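Local structure of ribonuclease H (Uncultured organism, 4IBN) at residues Arg106-Trp111 with Ala127-Ala132; Glu131-Val136 with Pro212-Gly217; Glu43-Arg46 with Asp52-Arg55; Arg80-Lys85 with Gly173-Ser178. The protein probably cleaves the RNA strand of RNA-DNA hybrids endonucleolytically, as a magnesium-dependent type 1 ribonuclease H that leaves 5'-phosphomonoester ends. All blocks are in the same frame, centred on the assembly; numbering follows the deposited sequence.

The four contacts form one connected series across the RNase H fold. Interactions 1 and 2 share helix 126-136, with centres about 7 Å apart: one face of that helix meets helix 98-113, and further along it meets the chain after helix 187-192. From E131, shared by both, a salt bridge to R80 leads to helix 67-82 and interaction 4, where the chain leading toward strand 176-177 comes back. Interaction 3, the earliest to close along the chain, lies about 30 Å (between centres) from interaction 1 but touches interaction 4 through R55 and S178. The chain after helix 153-168 thus returns to pack on helices 126-136 and 67-82 and on the sheet.

Interaction 1: residues Arg106-Trp111 with Ala127-Ala132; sequences RWVHDW and ALWQEA
W111 meets W129 edge to face: the outer edge of its six-membered ring, CZ3 and CH2, comes down over one face of the W129 indole. W111 CZ3 lies 3.4 Å from W129 CE2, and W111 CH2 is equally near NE1 of W129, 3.4 Å away. The six-membered ring of W111 and the five-membered ring of W129 have centroids 4.4 Å apart and planes inclined at 57°, a tilted T-shaped pair rather than a parallel stack. In both tryptophans CG stands anti to the carbonyl carbon (chi1 -68° in W111, -87° in W129), which sends the two indoles into the gap between their helices. This is the packing of helix 98-113 against helix 126-136, two helices of the RNase H fold that follow each other in the chain. V108, one turn before W111, adds a methyl: its CG1 sits 3.8 Å from W129 CE3, towards the six-membered end of the indole, the two side chains crossing at about a right angle. The contact is apolar, with no hydrogen bond between the segments. The indole N-H of W129 is nevertheless satisfied, bonding to the hydroxyl of Y99, whose ring also meets W129, while M104 and L72 pack against the same tryptophan.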
loop_
_atom_site.group_PDB
_atom_site.type_symbol
_atom_site.label_atom_id
_atom_site.label_comp_id
_atom_site.label_asym_id
_atom_site.label_seq_id
_atom_site.Cartn_x
_atom_site.Cartn_y
_atom_site.Cartn_z
ATOM N N ARG A 106 -10.225 -11.500 1.699
ATOM C CA ARG A 106 -10.550 -12.897 1.896
ATOM C C ARG A 106 -9.636 -13.675 2.805
ATOM O O ARG A 106 -10.042 -14.183 3.764
ATOM C CB ARG A 106 -10.605 -13.623 0.567
ATOM C CG ARG A 106 -11.644 -13.184 -0.331
ATOM C CD ARG A 106 -11.610 -13.927 -1.655
ATOM N NE ARG A 106 -12.630 -13.426 -2.535
ATOM C CZ ARG A 106 -13.758 -14.060 -2.776
ATOM N NH1 ARG A 106 -13.986 -15.241 -2.242
ATOM N NH2 ARG A 106 -14.644 -13.516 -3.580
ATOM N N TRP A 107 -8.380 -13.788 2.449
ATOM C CA TRP A 107 -7.526 -14.740 3.114
ATOM C C TRP A 107 -7.313 -14.508 4.617
ATOM O O TRP A 107 -7.229 -15.436 5.324
ATOM C CB TRP A 107 -6.192 -14.865 2.400
ATOM C CG TRP A 107 -6.225 -15.049 0.944
ATOM C CD1 TRP A 107 -7.205 -15.550 0.198
ATOM C CD2 TRP A 107 -5.178 -14.736 0.059
ATOM N NE1 TRP A 107 -6.849 -15.554 -1.114
ATOM C CE2 TRP A 107 -5.589 -15.052 -1.214
ATOM C CE3 TRP A 107 -3.922 -14.219 0.231
ATOM C CZ2 TRP A 107 -4.779 -14.896 -2.311
ATOM C CZ3 TRP A 107 -3.120 -14.022 -0.893
ATOM C CH2 TRP A 107 -3.558 -14.371 -2.126
ATOM N N VAL A 108 -7.238 -13.261 5.070
ATOM C CA VAL A 108 -6.961 -12.989 6.458
ATOM C C VAL A 108 -8.074 -13.571 7.287
ATOM O O VAL A 108 -7.892 -13.988 8.361
ATOM C CB VAL A 108 -6.820 -11.511 6.798
ATOM C CG1 VAL A 108 -5.524 -11.008 6.346
ATOM C CG2 VAL A 108 -7.906 -10.748 6.225
ATOM N N HIS A 109 -9.255 -13.527 6.735
ATOM C CA HIS A 109 -10.381 -14.105 7.402
ATOM C C HIS A 109 -10.202 -15.613 7.518
ATOM O O HIS A 109 -10.527 -16.162 8.494
ATOM C CB HIS A 109 -11.690 -13.735 6.693
ATOM C CG HIS A 109 -11.964 -12.266 6.641
ATOM N ND1 HIS A 109 -12.226 -11.515 7.753
ATOM C CD2 HIS A 109 -12.027 -11.415 5.601
ATOM C CE1 HIS A 109 -12.427 -10.268 7.406
ATOM N NE2 HIS A 109 -12.298 -10.177 6.103
ATOM N N ASP A 110 -9.725 -16.262 6.484
ATOM C CA ASP A 110 -9.460 -17.683 6.558
ATOM C C ASP A 110 -8.373 -17.991 7.562
ATOM O O ASP A 110 -8.478 -18.911 8.304
ATOM C CB ASP A 110 -9.013 -18.235 5.212
ATOM C CG ASP A 110 -10.097 -18.190 4.157
ATOM O OD1 ASP A 110 -11.268 -18.227 4.510
ATOM O OD2 ASP A 110 -9.763 -18.108 2.969
ATOM N N TRP A 111 -7.307 -17.221 7.556
ATOM C CA TRP A 111 -6.226 -17.457 8.463
ATOM C C TRP A 111 -6.657 -17.289 9.918
ATOM O O TRP A 111 -6.296 -18.049 10.749
ATOM C CB TRP A 111 -5.042 -16.534 8.140
ATOM C CG TRP A 111 -4.409 -16.871 6.871
ATOM C CD1 TRP A 111 -4.267 -18.076 6.377
ATOM C CD2 TRP A 111 -3.791 -15.978 5.931
ATOM N NE1 TRP A 111 -3.623 -18.030 5.168
ATOM C CE2 TRP A 111 -3.328 -16.734 4.880
ATOM C CE3 TRP A 111 -3.604 -14.617 5.880
ATOM C CZ2 TRP A 111 -2.658 -16.163 3.793
ATOM C CZ3 TRP A 111 -3.002 -14.076 4.808
ATOM C CH2 TRP A 111 -2.517 -14.829 3.796
ATOM N N ALA A 127 3.538 -13.448 10.160
ATOM C CA ALA A 127 3.825 -12.386 11.100
ATOM C C ALA A 127 3.588 -11.011 10.498
ATOM O O ALA A 127 3.059 -10.161 11.135
ATOM C CB ALA A 127 5.211 -12.491 11.618
ATOM N N LEU A 128 4.023 -10.831 9.269
ATOM C CA LEU A 128 3.788 -9.597 8.575
ATOM C C LEU A 128 2.325 -9.337 8.298
ATOM O O LEU A 128 1.903 -8.259 8.379
ATOM C CB LEU A 128 4.583 -9.503 7.290
ATOM C CG LEU A 128 5.941 -8.859 7.215
ATOM C CD1 LEU A 128 6.219 -8.636 5.770
ATOM C CD2 LEU A 128 6.043 -7.587 7.911
ATOM N N TRP A 129 1.576 -10.357 7.972
ATOM C CA TRP A 129 0.164 -10.189 7.760
ATOM C C TRP A 129 -0.483 -9.683 9.035
ATOM O O TRP A 129 -1.304 -8.843 8.996
ATOM C CB TRP A 129 -0.498 -11.490 7.347
ATOM C CG TRP A 129 -0.473 -11.733 5.901
ATOM C CD1 TRP A 129 0.250 -12.667 5.246
ATOM C CD2 TRP A 129 -1.212 -11.045 4.915
ATOM N NE1 TRP A 129 0.004 -12.612 3.928
ATOM C CE2 TRP A 129 -0.888 -11.614 3.689
ATOM C CE3 TRP A 129 -2.155 -10.035 4.948
ATOM C CZ2 TRP A 129 -1.436 -11.178 2.520
ATOM C CZ3 TRP A 129 -2.673 -9.605 3.779
ATOM C CH2 TRP A 129 -2.324 -10.178 2.586
ATOM N N GLN A 130 -0.067 -10.217 10.162
ATOM C CA GLN A 130 -0.599 -9.746 11.419
ATOM C C GLN A 130 -0.287 -8.283 11.686
ATOM O O GLN A 130 -1.104 -7.583 12.149
ATOM C CB GLN A 130 -0.145 -10.618 12.603
ATOM C CG GLN A 130 -0.687 -11.998 12.591
ATOM C CD GLN A 130 -0.229 -12.828 13.795
ATOM O OE1 GLN A 130 0.769 -12.573 14.359
ATOM N NE2 GLN A 130 -0.978 -13.793 14.146
ATOM N N GLU A 131 0.922 -7.872 11.381
ATOM C CA GLU A 131 1.290 -6.489 11.467
ATOM C C GLU A 131 0.488 -5.601 10.501
ATOM O O GLU A 131 0.124 -4.521 10.820
ATOM C CB GLU A 131 2.788 -6.307 11.194
ATOM C CG GLU A 131 3.669 -6.871 12.211
ATOM C CD GLU A 131 5.128 -6.420 12.082
ATOM O OE1 GLU A 131 5.386 -5.356 11.529
ATOM O OE2 GLU A 131 5.979 -7.121 12.600
ATOM N N ALA A 132 0.259 -6.085 9.316
ATOM C CA ALA A 132 -0.529 -5.329 8.403
ATOM C C ALA A 132 -1.947 -5.156 8.853
ATOM O O ALA A 132 -2.511 -4.140 8.659
ATOM C CB ALA A 132 -0.503 -5.942 7.078
#

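Interaction 2: residues Glu131-Val136 with Pro212-Gly217; sequences EAVQAV and PVVAAG
V133 and V214 bring together a regular helix and a chain without regular secondary structure. Residues 131-136 keep helical backbone angles, with A135 N bonded to E131 O and V136 N to A132 O. P212, V213 and V214 are extended instead, and the chain then bends at A215, the centre of an inverse gamma turn (phi -84°, psi 79°) whose A216 N to V214 O bond is weak. V133 CG1 does the touching on the helix side. With CG1 placed opposite the backbone N (chi1 165°), this methyl lies 3.4 Å from the carbonyl O of P212 and 3.9 Å from CG1 of V214. The two valines slide past each other in opposite directions, and V214 CG1 lies 4.2 Å from V133 CB. Helix 126-136 belongs to the RNase H fold, and the segment lying on it comes from the long chain after helix 187-192. That chain reaches helix 98-113 as well: P212 rests on H109 and A112, while L211, just before it, touches V133 and V136. No hydrogen bond joins the two segments; across them the P212 carbonyl O meets the V133 CG1 methyl. V133 is buried, its other methyl, CG2, packing on V108.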
loop_
_atom_site.group_PDB
_atom_site.type_symbol
_atom_site.label_atom_id
_atom_site.label_comp_id
_atom_site.label_asym_id
_atom_site.label_seq_id
_atom_site.Cartn_x
_atom_site.Cartn_y
_atom_site.Cartn_z
ATOM N N GLU A 131 0.922 -7.872 11.381
ATOM C CA GLU A 131 1.290 -6.489 11.467
ATOM C C GLU A 131 0.488 -5.601 10.501
ATOM O O GLU A 131 0.124 -4.521 10.820
ATOM C CB GLU A 131 2.788 -6.307 11.194
ATOM C CG GLU A 131 3.669 -6.871 12.211
ATOM C CD GLU A 131 5.128 -6.420 12.082
ATOM O OE1 GLU A 131 5.386 -5.356 11.529
ATOM O OE2 GLU A 131 5.979 -7.121 12.600
ATOM N N ALA A 132 0.259 -6.085 9.316
ATOM C CA ALA A 132 -0.529 -5.329 8.403
ATOM C C ALA A 132 -1.947 -5.156 8.853
ATOM O O ALA A 132 -2.511 -4.140 8.659
ATOM C CB ALA A 132 -0.503 -5.942 7.078
ATOM N N VAL A 133 -2.526 -6.211 9.392
ATOM C CA VAL A 133 -3.896 -6.158 9.853
ATOM C C VAL A 133 -4.016 -5.159 10.993
ATOM O O VAL A 133 -4.916 -4.417 11.071
ATOM C CB VAL A 133 -4.409 -7.513 10.304
ATOM C CG1 VAL A 133 -5.662 -7.380 11.097
ATOM C CG2 VAL A 133 -4.592 -8.433 9.146
ATOM N N GLN A 134 -3.065 -5.180 11.870
ATOM C CA GLN A 134 -3.053 -4.219 12.940
ATOM C C GLN A 134 -2.892 -2.783 12.483
ATOM O O GLN A 134 -3.427 -1.915 13.044
ATOM C CB GLN A 134 -1.945 -4.581 13.906
ATOM C CG GLN A 134 -1.896 -3.807 15.163
ATOM C CD GLN A 134 -1.098 -4.555 16.209
ATOM O OE1 GLN A 134 0.093 -4.736 16.063
ATOM N NE2 GLN A 134 -1.761 -5.048 17.207
ATOM N N ALA A 135 -2.060 -2.580 11.481
ATOM C CA ALA A 135 -1.816 -1.270 10.938
ATOM C C ALA A 135 -3.091 -0.658 10.356
ATOM O O ALA A 135 -3.376 0.483 10.549
ATOM C CB ALA A 135 -0.730 -1.344 9.870
ATOM N N VAL A 136 -3.830 -1.465 9.645
ATOM C CA VAL A 136 -5.100 -1.082 9.107
ATOM C C VAL A 136 -6.053 -0.746 10.238
ATOM O O VAL A 136 -6.815 0.123 10.141
ATOM C CB VAL A 136 -5.671 -2.194 8.266
ATOM C CG1 VAL A 136 -7.080 -1.972 7.975
ATOM C CG2 VAL A 136 -4.903 -2.328 7.023
ATOM N N PRO A 212 -10.255 -9.141 11.161
ATOM C CA PRO A 212 -10.201 -9.862 12.422
ATOM C C PRO A 212 -9.153 -9.244 13.359
ATOM O O PRO A 212 -8.113 -8.912 12.911
ATOM C CB PRO A 212 -9.769 -11.248 11.977
ATOM C CG PRO A 212 -8.937 -11.024 10.772
ATOM C CD PRO A 212 -9.561 -9.852 10.085
ATOM N N VAL A 213 -9.456 -9.068 14.645
ATOM C CA VAL A 213 -8.483 -8.500 15.590
ATOM C C VAL A 213 -7.636 -9.684 15.928
ATOM O O VAL A 213 -8.132 -10.637 16.416
ATOM C CB VAL A 213 -9.150 -7.970 16.878
ATOM C CG1 VAL A 213 -8.113 -7.529 17.907
ATOM C CG2 VAL A 213 -10.099 -6.889 16.559
ATOM N N VAL A 214 -6.354 -9.603 15.644
ATOM C CA VAL A 214 -5.459 -10.725 15.715
ATOM C C VAL A 214 -5.326 -11.283 17.132
ATOM O O VAL A 214 -5.289 -10.551 18.109
ATOM C CB VAL A 214 -4.044 -10.326 15.255
ATOM C CG1 VAL A 214 -4.083 -9.551 13.951
ATOM C CG2 VAL A 214 -3.449 -9.445 16.290
ATOM N N ALA A 215 -5.218 -12.593 17.205
ATOM C CA ALA A 215 -4.946 -13.295 18.439
ATOM C C ALA A 215 -3.423 -13.362 18.767
ATOM O O ALA A 215 -2.747 -14.355 18.586
ATOM C CB ALA A 215 -5.518 -14.635 18.339
ATOM N N ALA A 216 -2.907 -12.274 19.278
ATOM C CA ALA A 216 -1.503 -12.163 19.526
ATOM C C ALA A 216 -1.006 -13.161 20.551
ATOM O O ALA A 216 -1.652 -13.464 21.499
ATOM C CB ALA A 216 -1.186 -10.791 19.961
ATOM N N GLY A 217 0.179 -13.673 20.303
ATOM C CA GLY A 217 0.890 -14.492 21.263
ATOM C C GLY A 217 0.729 -15.990 21.265
ATOM O O GLY A 217 1.423 -16.656 21.967
#

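Interaction 3: residues Glu43-Arg46 with Asp52-Arg55; sequences EYAR and DIVR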
loop_
_atom_site.group_PDB
_atom_site.type_symbol
_atom_site.label_atom_id
_atom_site.label_comp_id
_atom_site.label_asym_id
_atom_site.label_seq_id
_atom_site.Cartn_x
_atom_site.Cartn_y
_atom_site.Cartn_z
ATOM N N GLU A 43 -2.827 10.553 -1.921
ATOM C CA GLU A 43 -3.493 11.705 -2.446
ATOM C C GLU A 43 -4.523 12.217 -1.480
ATOM O O GLU A 43 -5.207 11.448 -0.915
ATOM C CB GLU A 43 -4.197 11.394 -3.768
ATOM C CG GLU A 43 -3.238 11.026 -4.861
ATOM C CD GLU A 43 -3.819 11.135 -6.255
ATOM O OE1 GLU A 43 -5.033 11.219 -6.367
ATOM O OE2 GLU A 43 -3.049 11.125 -7.200
ATOM N N TYR A 44 -4.622 13.536 -1.340
ATOM C CA TYR A 44 -5.615 14.148 -0.463
ATOM C C TYR A 44 -6.202 15.421 -1.071
ATOM O O TYR A 44 -5.469 16.336 -1.448
ATOM C CB TYR A 44 -5.004 14.453 0.907
ATOM C CG TYR A 44 -5.920 15.227 1.827
ATOM C CD1 TYR A 44 -6.935 14.589 2.526
ATOM C CD2 TYR A 44 -5.770 16.597 1.995
ATOM C CE1 TYR A 44 -7.775 15.293 3.369
ATOM C CE2 TYR A 44 -6.605 17.310 2.835
ATOM C CZ TYR A 44 -7.606 16.652 3.519
ATOM O OH TYR A 44 -8.439 17.358 4.356
ATOM N N ALA A 45 -7.528 15.473 -1.162
ATOM C CA ALA A 45 -8.207 16.601 -1.681
ATOM C C ALA A 45 -8.952 17.272 -0.568
ATOM O O ALA A 45 -9.708 16.651 0.088
ATOM C CB ALA A 45 -9.153 16.202 -2.725
ATOM N N ARG A 46 -8.736 18.562 -0.413
ATOM C CA ARG A 46 -9.331 19.317 0.675
ATOM C C ARG A 46 -10.841 19.346 0.517
ATOM O O ARG A 46 -11.341 19.661 -0.509
ATOM C CB ARG A 46 -8.742 20.714 0.602
ATOM C CG ARG A 46 -9.049 21.673 1.661
ATOM C CD ARG A 46 -7.908 22.654 1.704
ATOM N NE ARG A 46 -6.806 22.007 2.346
ATOM C CZ ARG A 46 -5.622 21.812 1.818
ATOM N NH1 ARG A 46 -5.343 22.246 0.609
ATOM N NH2 ARG A 46 -4.728 21.156 2.510
ATOM N N ASP A 52 -7.693 20.733 -6.220
ATOM C CA ASP A 52 -6.293 20.440 -6.377
ATOM C C ASP A 52 -5.864 19.309 -5.441
ATOM O O ASP A 52 -6.308 19.242 -4.338
ATOM C CB ASP A 52 -5.490 21.659 -6.041
ATOM C CG ASP A 52 -5.915 22.822 -6.828
ATOM O OD1 ASP A 52 -5.235 23.105 -7.809
ATOM O OD2 ASP A 52 -6.918 23.451 -6.486
ATOM N N ILE A 53 -5.000 18.444 -5.907
ATOM C CA ILE A 53 -4.603 17.288 -5.161
ATOM C C ILE A 53 -3.284 17.553 -4.469
ATOM O O ILE A 53 -2.370 17.992 -5.069
ATOM C CB ILE A 53 -4.465 16.064 -6.082
ATOM C CG1 ILE A 53 -5.729 15.814 -6.870
ATOM C CG2 ILE A 53 -4.199 14.829 -5.299
ATOM C CD1 ILE A 53 -6.936 15.626 -6.030
ATOM N N VAL A 54 -3.257 17.268 -3.189
ATOM C CA VAL A 54 -2.084 17.322 -2.368
ATOM C C VAL A 54 -1.552 15.882 -2.250
ATOM O O VAL A 54 -2.287 14.972 -1.981
ATOM C CB VAL A 54 -2.431 17.827 -1.001
ATOM C CG1 VAL A 54 -1.309 17.678 -0.082
ATOM C CG2 VAL A 54 -2.886 19.260 -1.062
ATOM N N ARG A 55 -0.266 15.725 -2.539
ATOM C CA ARG A 55 0.340 14.441 -2.624
ATOM C C ARG A 55 1.492 14.296 -1.678
ATOM O O ARG A 55 2.262 15.172 -1.522
ATOM C CB ARG A 55 0.754 14.156 -4.063
ATOM C CG ARG A 55 -0.422 14.004 -5.022
ATOM C CD ARG A 55 -0.051 13.697 -6.407
ATOM N NE ARG A 55 -1.187 13.361 -7.240
ATOM C CZ ARG A 55 -1.741 14.160 -8.121
ATOM N NH1 ARG A 55 -1.289 15.355 -8.292
ATOM N NH2 ARG A 55 -2.741 13.756 -8.825
#
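Next to the turn of the beta hairpin made by strands 34-45 and 53-62, Y44 and V54 form an antiparallel hydrogen-bonded pair: Y44 N donates to V54 O (2.8 Å), and V54 N returns a bond to Y44 O (3.0 Å). One residue further from the turn, E43 and R55 face each other as a non-hydrogen-bonded pair, joined through their side chains. These lie side by side and point the same way, and R55 grips with two nitrogens side-on. Its NE (2.9 Å) and NH2 (3.1 Å) both reach the single oxygen OE2 of E43. That oxygen lies near the guanidinium plane, but the nitrogens approach it from above the carboxylate plane, on one face, with the two planes turned 71° apart. The I53 methyl CG2 sits 3.7 Å over the centre of the R55 guanidinium and also 3.8 Å from E43 CB, giving the salt bridge an apolar cover. On the same face, I53 CD1 packs against A45 CB. Both charged groups have second partners, Q154 for E43 OE2 and E181 for R55 NH1, and such sharing would probably steady their orientation. The arrangement is that of a cross-strand salt bridge in the antiparallel half of the mixed RNase H sheet.

Interaction 4: residues Arg80-Lys85 with Gly173-Ser178; sequences RAIGHK and GGLVDS
L175 CD1 settles against the methyl of A81, the two carbons 3.6 Å apart. The leucine comes from the chain leading toward strand 176-177, the alanine from near the C-terminal end of helix 67-82. In L175, CG stands anti to the carbonyl carbon and beside the backbone N (chi1 -67°), and the next torsion, chi2 152°, carries CD1 onto the helix. CG itself is only 3.7 Å from A81 CB, so the branch point of the leucine and one of its methyls press on the alanine together. CD1 also approaches the helix backbone, lying 3.9 Å from A81 O and 4.2 Å from I82 N. I82 takes a smaller share: its CG2 is 4.4 Å from L175 CD1, while CG1 and the extended chain beyond it, out to CD1, lead away from L175. G174 brings the two backbones close, its CA 5.5 Å from that of A81, and its backbone takes a conformation that a residue with a side chain could hardly adopt. L175 is further packed by V42 and R56, side chains of the sheet, and V176 is hydrogen-bonded through its backbone to D57. Between the two segments there is no hydrogen bond and no charge pair; the helix end and the incoming chain are held together by van der Waals contact and the burial of apolar surface.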
loop_
_atom_site.group_PDB
_atom_site.type_symbol
_atom_site.label_atom_id
_atom_site.label_comp_id
_atom_site.label_asym_id
_atom_site.label_seq_id
_atom_site.Cartn_x
_atom_site.Cartn_y
_atom_site.Cartn_z
ATOM N N ARG A 80 0.593 2.999 8.870
ATOM C CA ARG A 80 1.289 3.569 9.997
ATOM C C ARG A 80 1.488 5.083 9.868
ATOM O O ARG A 80 1.308 5.805 10.784
ATOM C CB ARG A 80 2.632 2.875 10.236
ATOM C CG ARG A 80 2.512 1.611 11.021
ATOM C CD ARG A 80 3.835 0.879 11.177
ATOM N NE ARG A 80 3.642 -0.429 11.748
ATOM C CZ ARG A 80 4.577 -1.336 11.830
ATOM N NH1 ARG A 80 5.760 -1.070 11.367
ATOM N NH2 ARG A 80 4.299 -2.503 12.359
ATOM N N ALA A 81 1.859 5.538 8.698
ATOM C CA ALA A 81 2.044 6.943 8.514
ATOM C C ALA A 81 0.767 7.730 8.710
ATOM O O ALA A 81 0.755 8.713 9.390
ATOM C CB ALA A 81 2.556 7.195 7.232
ATOM N N ILE A 82 -0.307 7.296 8.112
ATOM C CA ILE A 82 -1.546 8.036 8.302
ATOM C C ILE A 82 -2.142 7.904 9.683
ATOM O O ILE A 82 -2.904 8.719 10.101
ATOM C CB ILE A 82 -2.585 7.795 7.222
ATOM C CG1 ILE A 82 -3.202 6.465 7.410
ATOM C CG2 ILE A 82 -1.978 7.929 5.859
ATOM C CD1 ILE A 82 -4.288 6.222 6.510
ATOM N N GLY A 83 -1.774 6.850 10.376
ATOM C CA GLY A 83 -2.255 6.611 11.715
ATOM C C GLY A 83 -1.794 7.616 12.739
ATOM O O GLY A 83 -2.323 7.697 13.818
ATOM N N HIS A 84 -0.797 8.371 12.397
ATOM C CA HIS A 84 -0.162 9.246 13.342
ATOM C C HIS A 84 -0.757 10.626 13.409
ATOM O O HIS A 84 -0.178 11.506 13.963
ATOM C CB HIS A 84 1.317 9.379 13.037
ATOM C CG HIS A 84 2.195 8.529 13.894
ATOM N ND1 HIS A 84 2.912 7.469 13.401
ATOM C CD2 HIS A 84 2.483 8.590 15.214
ATOM C CE1 HIS A 84 3.615 6.923 14.376
ATOM N NE2 HIS A 84 3.360 7.577 15.489
ATOM N N LYS A 85 -1.915 10.817 12.814
ATOM C CA LYS A 85 -2.578 12.110 12.758
ATOM C C LYS A 85 -3.805 12.291 13.629
ATOM O O LYS A 85 -4.601 13.141 13.379
ATOM C CB LYS A 85 -2.931 12.506 11.326
ATOM C CG LYS A 85 -1.969 12.085 10.311
ATOM C CD LYS A 85 -0.990 13.155 9.895
ATOM C CE LYS A 85 -1.373 14.576 10.351
ATOM N NZ LYS A 85 -0.283 15.517 10.006
ATOM N N GLY A 173 10.750 7.360 6.085
ATOM C CA GLY A 173 10.495 7.481 7.491
ATOM C C GLY A 173 9.091 7.876 7.773
ATOM O O GLY A 173 8.641 7.902 8.895
ATOM N N GLY A 174 8.385 8.178 6.713
ATOM C CA GLY A 174 7.017 8.561 6.853
ATOM C C GLY A 174 6.606 9.358 5.650
ATOM O O GLY A 174 7.246 9.309 4.663
ATOM N N LEU A 175 5.537 10.131 5.789
ATOM C CA LEU A 175 5.032 10.944 4.708
ATOM C C LEU A 175 5.922 12.119 4.431
ATOM O O LEU A 175 6.175 12.878 5.302
ATOM C CB LEU A 175 3.647 11.436 5.058
ATOM C CG LEU A 175 2.708 10.272 5.109
ATOM C CD1 LEU A 175 1.567 10.467 6.026
ATOM C CD2 LEU A 175 2.247 9.882 3.748
ATOM N N VAL A 176 6.360 12.265 3.205
ATOM C CA VAL A 176 7.143 13.383 2.791
ATOM C C VAL A 176 6.563 14.015 1.530
ATOM O O VAL A 176 5.757 13.426 0.877
ATOM C CB VAL A 176 8.601 13.001 2.593
ATOM C CG1 VAL A 176 9.101 12.393 3.771
ATOM C CG2 VAL A 176 8.759 12.085 1.471
ATOM N N ASP A 177 6.992 15.206 1.180
ATOM C CA ASP A 177 6.387 15.877 0.078
ATOM C C ASP A 177 6.596 15.015 -1.169
ATOM O O ASP A 177 7.570 14.393 -1.281
ATOM C CB ASP A 177 6.974 17.265 -0.076
ATOM C CG ASP A 177 6.292 18.079 -1.139
ATOM O OD1 ASP A 177 5.123 17.883 -1.401
ATOM O OD2 ASP A 177 6.940 18.945 -1.747
ATOM N N SER A 178 5.625 14.965 -2.056
ATOM C CA SER A 178 5.674 14.070 -3.180
ATOM C C SER A 178 6.468 14.514 -4.376
ATOM O O SER A 178 6.485 15.631 -4.718
ATOM C CB SER A 178 4.280 13.678 -3.642
ATOM O OG SER A 178 4.310 12.734 -4.643
#